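PDB 1QZG: protection of telomeres protein 1 from Schizosaccharomyces pombe, which binds single-stranded telomeric DNA of consensus 5'-GGTTAC-3', protects the 3' overhang of the telomere and regulates telomerase and telomere length. Local coordinates for residues Asn46-Val51 with Leu165-Ile170; Gln105-His110 with Tyr131-Asp136. One frame throughout, in Å; residues are numbered along the deposited sequence.

Interaction 1. Residues Asn46-Val51 with Leu165-Ile170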
ATOM      1  N   ASN C  46      -1.986   8.518   3.696  1.00 24.60           N
ATOM      2  CA  ASN C  46      -0.953   7.515   3.905  1.00 25.13           C
ATOM      3  C   ASN C  46      -1.740   6.217   3.959  1.00 23.63           C
ATOM      4  O   ASN C  46      -2.835   6.178   4.519  1.00 23.81           O
ATOM      5  CB  ASN C  46      -0.213   7.739   5.224  1.00 23.76           C
ATOM      6  CG  ASN C  46       0.511   9.052   5.251  1.00 27.77           C
ATOM      7  OD1 ASN C  46       1.196   9.416   4.285  1.00 27.21           O
ATOM      8  ND2 ASN C  46       0.364   9.787   6.345  1.00 27.72           N
ATOM      9  N   LEU C  47      -1.186   5.162   3.377  1.00 22.91           N
ATOM     10  CA  LEU C  47      -1.854   3.877   3.335  1.00 23.23           C
ATOM     11  C   LEU C  47      -0.927   2.769   3.800  1.00 23.15           C
ATOM     12  O   LEU C  47       0.298   2.893   3.748  1.00 22.68           O
ATOM     13  CB  LEU C  47      -2.338   3.598   1.910  1.00 23.14           C
ATOM     14  CG  LEU C  47      -3.250   4.696   1.345  1.00 25.14           C
ATOM     15  CD1 LEU C  47      -3.410   4.530  -0.153  1.00 24.89           C
ATOM     16  CD2 LEU C  47      -4.607   4.654   2.054  1.00 24.69           C
ATOM     17  N   PHE C  48      -1.531   1.684   4.255  1.00 20.27           N
ATOM     18  CA  PHE C  48      -0.792   0.539   4.753  1.00 23.26           C
ATOM     19  C   PHE C  48      -1.694  -0.646   4.485  1.00 23.91           C
ATOM     20  O   PHE C  48      -2.734  -0.809   5.131  1.00 23.41           O
ATOM     21  CB  PHE C  48      -0.544   0.711   6.257  1.00 24.68           C
ATOM     22  CG  PHE C  48       0.646  -0.053   6.780  1.00 25.24           C
ATOM     23  CD1 PHE C  48       1.275   0.360   7.952  1.00 27.26           C
ATOM     24  CD2 PHE C  48       1.128  -1.182   6.121  1.00 26.03           C
ATOM     25  CE1 PHE C  48       2.367  -0.342   8.463  1.00 28.45           C
ATOM     26  CE2 PHE C  48       2.217  -1.890   6.623  1.00 28.06           C
ATOM     27  CZ  PHE C  48       2.838  -1.466   7.799  1.00 27.48           C
ATOM     28  N   GLY C  49      -1.313  -1.464   3.515  1.00 21.35           N
ATOM     29  CA  GLY C  49      -2.129  -2.612   3.178  1.00 22.44           C
ATOM     30  C   GLY C  49      -1.308  -3.761   2.649  1.00 23.23           C
ATOM     31  O   GLY C  49      -0.087  -3.790   2.793  1.00 21.30           O
ATOM     32  N   ILE C  50      -1.993  -4.721   2.050  1.00 22.19           N
ATOM     33  CA  ILE C  50      -1.340  -5.881   1.481  1.00 21.73           C
ATOM     34  C   ILE C  50      -1.482  -5.745  -0.019  1.00 22.95           C
ATOM     35  O   ILE C  50      -2.536  -5.342  -0.513  1.00 21.24           O
ATOM     36  CB  ILE C  50      -2.035  -7.187   1.909  1.00 23.93           C
ATOM     37  CG1 ILE C  50      -1.880  -7.401   3.417  1.00 24.20           C
ATOM     38  CG2 ILE C  50      -1.468  -8.351   1.120  1.00 21.28           C
ATOM     39  CD1 ILE C  50      -0.444  -7.598   3.873  1.00 25.90           C
ATOM     40  N   VAL C  51      -0.423  -6.071  -0.749  1.00 21.97           N
ATOM     41  CA  VAL C  51      -0.491  -5.985  -2.193  1.00 21.50           C
ATOM     42  C   VAL C  51      -1.338  -7.146  -2.683  1.00 22.45           C
ATOM     43  O   VAL C  51      -0.958  -8.306  -2.531  1.00 21.93           O
ATOM     44  CB  VAL C  51       0.904  -6.066  -2.821  1.00 21.53           C
ATOM     45  CG1 VAL C  51       0.782  -6.221  -4.341  1.00 23.31           C
ATOM     46  CG2 VAL C  51       1.678  -4.804  -2.477  1.00 21.53           C
ATOM     47  N   LEU C 165       3.187  -7.545  10.038  1.00 34.08           N
ATOM     48  CA  LEU C 165       3.099  -8.955  10.377  1.00 35.87           C
ATOM     49  C   LEU C 165       1.643  -9.369  10.508  1.00 35.20           C
ATOM     50  O   LEU C 165       1.227 -10.396   9.968  1.00 34.18           O
ATOM     51  CB  LEU C 165       3.835  -9.221  11.693  1.00 37.53           C
ATOM     52  CG  LEU C 165       5.354  -9.353  11.572  1.00 37.06           C
ATOM     53  CD1 LEU C 165       6.001  -9.186  12.931  1.00 38.30           C
ATOM     54  CD2 LEU C 165       5.690 -10.708  10.969  1.00 38.62           C
ATOM     55  N   LEU C 166       0.874  -8.559  11.232  1.00 35.24           N
ATOM     56  CA  LEU C 166      -0.541  -8.829  11.444  1.00 35.23           C
ATOM     57  C   LEU C 166      -1.335  -8.769  10.145  1.00 33.57           C
ATOM     58  O   LEU C 166      -2.161  -9.638   9.888  1.00 33.11           O
ATOM     59  CB  LEU C 166      -1.131  -7.839  12.452  1.00 37.66           C
ATOM     60  CG  LEU C 166      -1.057  -8.181  13.945  1.00 42.26           C
ATOM     61  CD1 LEU C 166       0.381  -8.177  14.445  1.00 43.83           C
ATOM     62  CD2 LEU C 166      -1.874  -7.158  14.715  1.00 42.92           C
ATOM     63  N   LEU C 167      -1.091  -7.742   9.331  1.00 31.66           N
ATOM     64  CA  LEU C 167      -1.797  -7.598   8.059  1.00 29.52           C
ATOM     65  C   LEU C 167      -1.611  -8.832   7.195  1.00 27.41           C
ATOM     66  O   LEU C 167      -2.568  -9.374   6.645  1.00 24.93           O
ATOM     67  CB  LEU C 167      -1.281  -6.382   7.278  1.00 27.81           C
ATOM     68  CG  LEU C 167      -1.822  -4.988   7.592  1.00 29.34           C
ATOM     69  CD1 LEU C 167      -1.236  -3.991   6.597  1.00 27.42           C
ATOM     70  CD2 LEU C 167      -3.341  -4.985   7.489  1.00 29.36           C
ATOM     71  N   ASN C 168      -0.359  -9.255   7.062  1.00 28.39           N
ATOM     72  CA  ASN C 168      -0.033 -10.416   6.251  1.00 27.90           C
ATOM     73  C   ASN C 168      -0.739 -11.650   6.811  1.00 28.88           C
ATOM     74  O   ASN C 168      -1.358 -12.413   6.070  1.00 27.98           O
ATOM     75  CB  ASN C 168       1.491 -10.606   6.220  1.00 27.65           C
ATOM     76  CG  ASN C 168       1.918 -11.790   5.383  1.00 29.06           C
ATOM     77  OD1 ASN C 168       2.222 -12.857   5.914  1.00 30.19           O
ATOM     78  ND2 ASN C 168       1.936 -11.615   4.067  1.00 30.22           N
ATOM     79  N   LYS C 169      -0.667 -11.826   8.125  1.00 29.79           N
ATOM     80  CA  LYS C 169      -1.308 -12.962   8.776  1.00 32.84           C
ATOM     81  C   LYS C 169      -2.807 -13.001   8.469  1.00 32.10           C
ATOM     82  O   LYS C 169      -3.338 -14.040   8.066  1.00 32.91           O
ATOM     83  CB  LYS C 169      -1.084 -12.885  10.291  1.00 35.68           C
ATOM     84  CG  LYS C 169      -1.892 -13.895  11.097  1.00 42.45           C
ATOM     85  CD  LYS C 169      -1.770 -13.634  12.593  1.00 46.48           C
ATOM     86  CE  LYS C 169      -2.626 -14.610  13.394  1.00 50.75           C
ATOM     87  NZ  LYS C 169      -2.563 -14.342  14.862  1.00 54.69           N
ATOM     88  N   ILE C 170      -3.487 -11.872   8.660  1.00 32.10           N
ATOM     89  CA  ILE C 170      -4.923 -11.801   8.397  1.00 31.50           C
ATOM     90  C   ILE C 170      -5.189 -12.071   6.925  1.00 31.99           C
ATOM     91  O   ILE C 170      -6.087 -12.842   6.571  1.00 31.97           O
ATOM     92  CB  ILE C 170      -5.503 -10.415   8.768  1.00 32.57           C
ATOM     93  CG1 ILE C 170      -5.277 -10.147  10.257  1.00 32.91           C
ATOM     94  CG2 ILE C 170      -6.989 -10.365   8.438  1.00 31.41           C
ATOM     95  CD1 ILE C 170      -5.784  -8.816  10.722  1.00 33.30           C
TER

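Interaction 2. Residues Gln105-His110 with Tyr131-Asp136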
ATOM      1  N   GLN C 105       2.568  -9.129  -0.027  1.00 21.09           N
ATOM      2  CA  GLN C 105       3.538  -8.271   0.648  1.00 22.01           C
ATOM      3  C   GLN C 105       2.913  -7.024   1.256  1.00 21.83           C
ATOM      4  O   GLN C 105       2.128  -6.337   0.608  1.00 20.48           O
ATOM      5  CB  GLN C 105       4.639  -7.814  -0.316  1.00 21.08           C
ATOM      6  CG  GLN C 105       5.566  -8.921  -0.804  1.00 21.41           C
ATOM      7  CD  GLN C 105       6.744  -8.370  -1.603  1.00 22.18           C
ATOM      8  OE1 GLN C 105       7.599  -7.664  -1.065  1.00 25.27           O
ATOM      9  NE2 GLN C 105       6.786  -8.682  -2.886  1.00 19.14           N
ATOM     10  N   PRO C 106       3.245  -6.730   2.523  1.00 21.54           N
ATOM     11  CA  PRO C 106       2.706  -5.540   3.183  1.00 23.13           C
ATOM     12  C   PRO C 106       3.406  -4.334   2.559  1.00 22.94           C
ATOM     13  O   PRO C 106       4.618  -4.362   2.323  1.00 24.13           O
ATOM     14  CB  PRO C 106       3.101  -5.742   4.646  1.00 22.21           C
ATOM     15  CG  PRO C 106       3.115  -7.249   4.782  1.00 22.65           C
ATOM     16  CD  PRO C 106       3.810  -7.666   3.510  1.00 22.33           C
ATOM     17  N   LEU C 107       2.638  -3.292   2.270  1.00 20.90           N
ATOM     18  CA  LEU C 107       3.182  -2.079   1.679  1.00 20.62           C
ATOM     19  C   LEU C 107       2.619  -0.846   2.359  1.00 19.54           C
ATOM     20  O   LEU C 107       1.398  -0.678   2.448  1.00 19.08           O
ATOM     21  CB  LEU C 107       2.839  -2.005   0.190  1.00 17.56           C
ATOM     22  CG  LEU C 107       3.250  -0.708  -0.531  1.00 19.36           C
ATOM     23  CD1 LEU C 107       4.795  -0.577  -0.570  1.00 17.65           C
ATOM     24  CD2 LEU C 107       2.701  -0.728  -1.931  1.00 18.63           C
ATOM     25  N   LEU C 108       3.520   0.012   2.826  1.00 19.92           N
ATOM     26  CA  LEU C 108       3.160   1.265   3.466  1.00 20.43           C
ATOM     27  C   LEU C 108       3.484   2.400   2.485  1.00 22.80           C
ATOM     28  O   LEU C 108       4.618   2.514   2.007  1.00 23.51           O
ATOM     29  CB  LEU C 108       3.970   1.438   4.756  1.00 22.10           C
ATOM     30  CG  LEU C 108       3.705   2.644   5.657  1.00 24.07           C
ATOM     31  CD1 LEU C 108       4.445   2.447   6.989  1.00 25.01           C
ATOM     32  CD2 LEU C 108       4.166   3.927   4.975  1.00 24.64           C
ATOM     33  N   LEU C 109       2.491   3.231   2.182  1.00 21.47           N
ATOM     34  CA  LEU C 109       2.686   4.350   1.263  1.00 21.67           C
ATOM     35  C   LEU C 109       2.458   5.678   1.963  1.00 22.29           C
ATOM     36  O   LEU C 109       1.456   5.870   2.662  1.00 21.57           O
ATOM     37  CB  LEU C 109       1.741   4.231   0.065  1.00 18.88           C
ATOM     38  CG  LEU C 109       2.011   3.051  -0.876  1.00 19.86           C
ATOM     39  CD1 LEU C 109       0.794   2.803  -1.783  1.00 18.98           C
ATOM     40  CD2 LEU C 109       3.254   3.374  -1.733  1.00 19.29           C
ATOM     41  N   HIS C 110       3.412   6.588   1.797  1.00 22.24           N
ATOM     42  CA  HIS C 110       3.319   7.916   2.396  1.00 25.22           C
ATOM     43  C   HIS C 110       3.155   8.974   1.313  1.00 26.12           C
ATOM     44  O   HIS C 110       4.030   9.122   0.465  1.00 26.88           O
ATOM     45  CB  HIS C 110       4.584   8.194   3.215  1.00 26.04           C
ATOM     46  CG  HIS C 110       4.616   9.541   3.845  1.00 26.89           C
ATOM     47  ND1 HIS C 110       5.658  10.424   3.658  1.00 32.76           N
ATOM     48  CD2 HIS C 110       3.730  10.174   4.651  1.00 30.02           C
ATOM     49  CE1 HIS C 110       5.409  11.538   4.319  1.00 31.33           C
ATOM     50  NE2 HIS C 110       4.246  11.412   4.928  1.00 32.07           N
ATOM     51  N   TYR C 131       7.920   5.043   0.774  1.00 21.61           N
ATOM     52  CA  TYR C 131       7.312   3.748   1.034  1.00 22.49           C
ATOM     53  C   TYR C 131       8.191   2.786   1.824  1.00 22.83           C
ATOM     54  O   TYR C 131       9.409   2.981   1.948  1.00 20.62           O
ATOM     55  CB  TYR C 131       6.917   3.080  -0.291  1.00 20.13           C
ATOM     56  CG  TYR C 131       8.068   2.409  -1.014  1.00 20.60           C
ATOM     57  CD1 TYR C 131       8.345   1.057  -0.821  1.00 20.49           C
ATOM     58  CD2 TYR C 131       8.907   3.138  -1.862  1.00 22.28           C
ATOM     59  CE1 TYR C 131       9.428   0.442  -1.452  1.00 20.90           C
ATOM     60  CE2 TYR C 131       9.999   2.533  -2.499  1.00 21.55           C
ATOM     61  CZ  TYR C 131      10.248   1.188  -2.286  1.00 22.24           C
ATOM     62  OH  TYR C 131      11.313   0.583  -2.897  1.00 22.37           O
ATOM     63  N   ALA C 132       7.539   1.765   2.376  1.00 23.40           N
ATOM     64  CA  ALA C 132       8.200   0.694   3.108  1.00 24.67           C
ATOM     65  C   ALA C 132       7.511  -0.563   2.583  1.00 23.50           C
ATOM     66  O   ALA C 132       6.276  -0.613   2.462  1.00 23.05           O
ATOM     67  CB  ALA C 132       7.987   0.844   4.617  1.00 24.90           C
ATOM     68  N   LEU C 133       8.313  -1.572   2.259  1.00 23.99           N
ATOM     69  CA  LEU C 133       7.816  -2.829   1.717  1.00 25.75           C
ATOM     70  C   LEU C 133       8.346  -3.994   2.570  1.00 25.61           C
ATOM     71  O   LEU C 133       9.528  -4.038   2.894  1.00 25.47           O
ATOM     72  CB  LEU C 133       8.325  -2.975   0.284  1.00 25.68           C
ATOM     73  CG  LEU C 133       7.536  -3.650  -0.833  1.00 27.95           C
ATOM     74  CD1 LEU C 133       8.357  -4.771  -1.446  1.00 27.82           C
ATOM     75  CD2 LEU C 133       6.216  -4.151  -0.309  1.00 25.18           C
ATOM     76  N   TRP C 134       7.472  -4.926   2.934  1.00 24.56           N
ATOM     77  CA  TRP C 134       7.859  -6.082   3.752  1.00 24.40           C
ATOM     78  C   TRP C 134       7.770  -7.391   2.979  1.00 25.91           C
ATOM     79  O   TRP C 134       7.156  -7.457   1.908  1.00 24.64           O
ATOM     80  CB  TRP C 134       6.967  -6.187   4.997  1.00 21.92           C
ATOM     81  CG  TRP C 134       7.301  -5.202   6.072  1.00 22.90           C
ATOM     82  CD1 TRP C 134       8.116  -5.409   7.150  1.00 23.57           C
ATOM     83  CD2 TRP C 134       6.848  -3.842   6.165  1.00 22.88           C
ATOM     84  NE1 TRP C 134       8.195  -4.264   7.909  1.00 23.78           N
ATOM     85  CE2 TRP C 134       7.426  -3.288   7.329  1.00 24.07           C
ATOM     86  CE3 TRP C 134       6.008  -3.042   5.381  1.00 22.10           C
ATOM     87  CZ2 TRP C 134       7.194  -1.962   7.726  1.00 24.28           C
ATOM     88  CZ3 TRP C 134       5.775  -1.723   5.776  1.00 24.03           C
ATOM     89  CH2 TRP C 134       6.364  -1.201   6.940  1.00 25.13           C
ATOM     90  N   PRO C 135       8.391  -8.462   3.513  1.00 27.05           N
ATOM     91  CA  PRO C 135       8.320  -9.741   2.806  1.00 27.06           C
ATOM     92  C   PRO C 135       6.920 -10.309   3.011  1.00 27.53           C
ATOM     93  O   PRO C 135       6.178  -9.848   3.881  1.00 25.86           O
ATOM     94  CB  PRO C 135       9.353 -10.617   3.529  1.00 28.39           C
ATOM     95  CG  PRO C 135      10.114  -9.675   4.446  1.00 29.69           C
ATOM     96  CD  PRO C 135       9.149  -8.586   4.770  1.00 27.12           C
ATOM     97  N   ASP C 136       6.567 -11.286   2.179  1.00 28.12           N
ATOM     98  CA  ASP C 136       5.302 -11.952   2.399  1.00 32.29           C
ATOM     99  C   ASP C 136       5.591 -13.009   3.452  1.00 31.64           C
ATOM    100  O   ASP C 136       5.886 -14.160   3.105  1.00 31.45           O
ATOM    101  CB  ASP C 136       4.761 -12.593   1.109  1.00 31.40           C
ATOM    102  CG  ASP C 136       3.545 -13.489   1.324  1.00 33.53           C
ATOM    103  OD1 ASP C 136       3.061 -13.567   2.477  1.00 31.19           O
ATOM    104  OD2 ASP C 136       3.076 -14.092   0.327  1.00 34.86           O
TER

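Interaction 1. Residues Asn46-Val51 with Leu165-Ile170
The side-chain amide of N168, whose backbone N meets I50 CD1 at 3.6 Å, is gripped by three groups outside the two segments. ND2 bonds to G104 O and to D136 OD1, while OD1 bonds to S138. This satisfies the buried amide at both its nitrogen and its oxygen. The bonds tie helix 158-175, the C-terminal helix of this N-terminal OB-fold piece of Pot1, to the chain just before strand 106-109 and just after strand 129-133. The helix packs on strand 43-59 of the barrel through apolar side chains. The axes of the two short segments come within 8.3 Å and cross at -38°. Between the two segments themselves the contact is apolar and buried. L167 does most of the work. Its CG lies anti to its own carbonyl carbon (chi1 -83°), and CD1 continues the chain outward (chi2 -175°). There L167 CD1 lies 3.7 Å from F48 CD2 and approaches the ring at an oblique angle. The same methyl lies 3.8 Å from G49 CA. I50 and L167 run alongside each other, pointing opposite ways. F48 also packs on F163 of the same helix, and N168 on P106 of strand 106-109. I50 CD1 meets L167 CB at 3.7 Å.

Interaction 2. Residues Gln105-His110 with Tyr131-Asp136
The W134 indole turns its edge to strand 106-109, with P106 O and L108 CB both in the ring plane. Y131 lies on, and W134 just beyond, the second strand of an antiparallel pair in the OB-fold barrel. The nearest indole atom to L108 CB is W134 CZ3, at 3.8 Å. The F48 ring lies displaced to one side of the indole, its CZ end near the rim at W134 CZ3, with planes about 20° apart. W134 NE1 bonds to E161. The Y131 ring has L133 CB at its edge, in plane, and L107 CD1 approaches it obliquely, 3.9 Å from Y131 CD1. L108 and A132 form a hydrogen-bonded pair, flanked by the non-hydrogen-bonded pairs L107 with L133 and L109 with Y131. L108 N gives A132 O a 2.8 Å bond that is almost straight (177°). A132 N returns a 3.0 Å bond to L108 O. W134 N extends the ladder past the strand end to P106 O. L108 and A132 share one face of the sheet, and L107, L109, Y131 and L133 lie on the other. Because L107 CG lies anti to its backbone N (chi1 175°), its CD1 can reach toward Y131. L109 CD2 packs against Y131 CB at 3.9 Å.

Interactions 1 and 2 have centres about 8 Å apart and touch directly. Along the chain the order is 46-51, 105-110, 131-136, 165-170, so the ends of interaction 1 enclose interaction 2. Strand 106-109 is the middle member: it pairs with strand 43-59 on one side and with strand 129-133 on the other. L109 N lies 2.7 Å from L47 O, a probable hydrogen bond across the first pairing. Helix 158-175 is the next regular element after strand 129-133. It forms one half of interaction 1 and also touches P106, W134 and D136 of interaction 2. The bound DNA is about 12 Å from interaction 1 and about 10 Å from interaction 2, nearest atoms. Both belong to the buried framework of the OB domain.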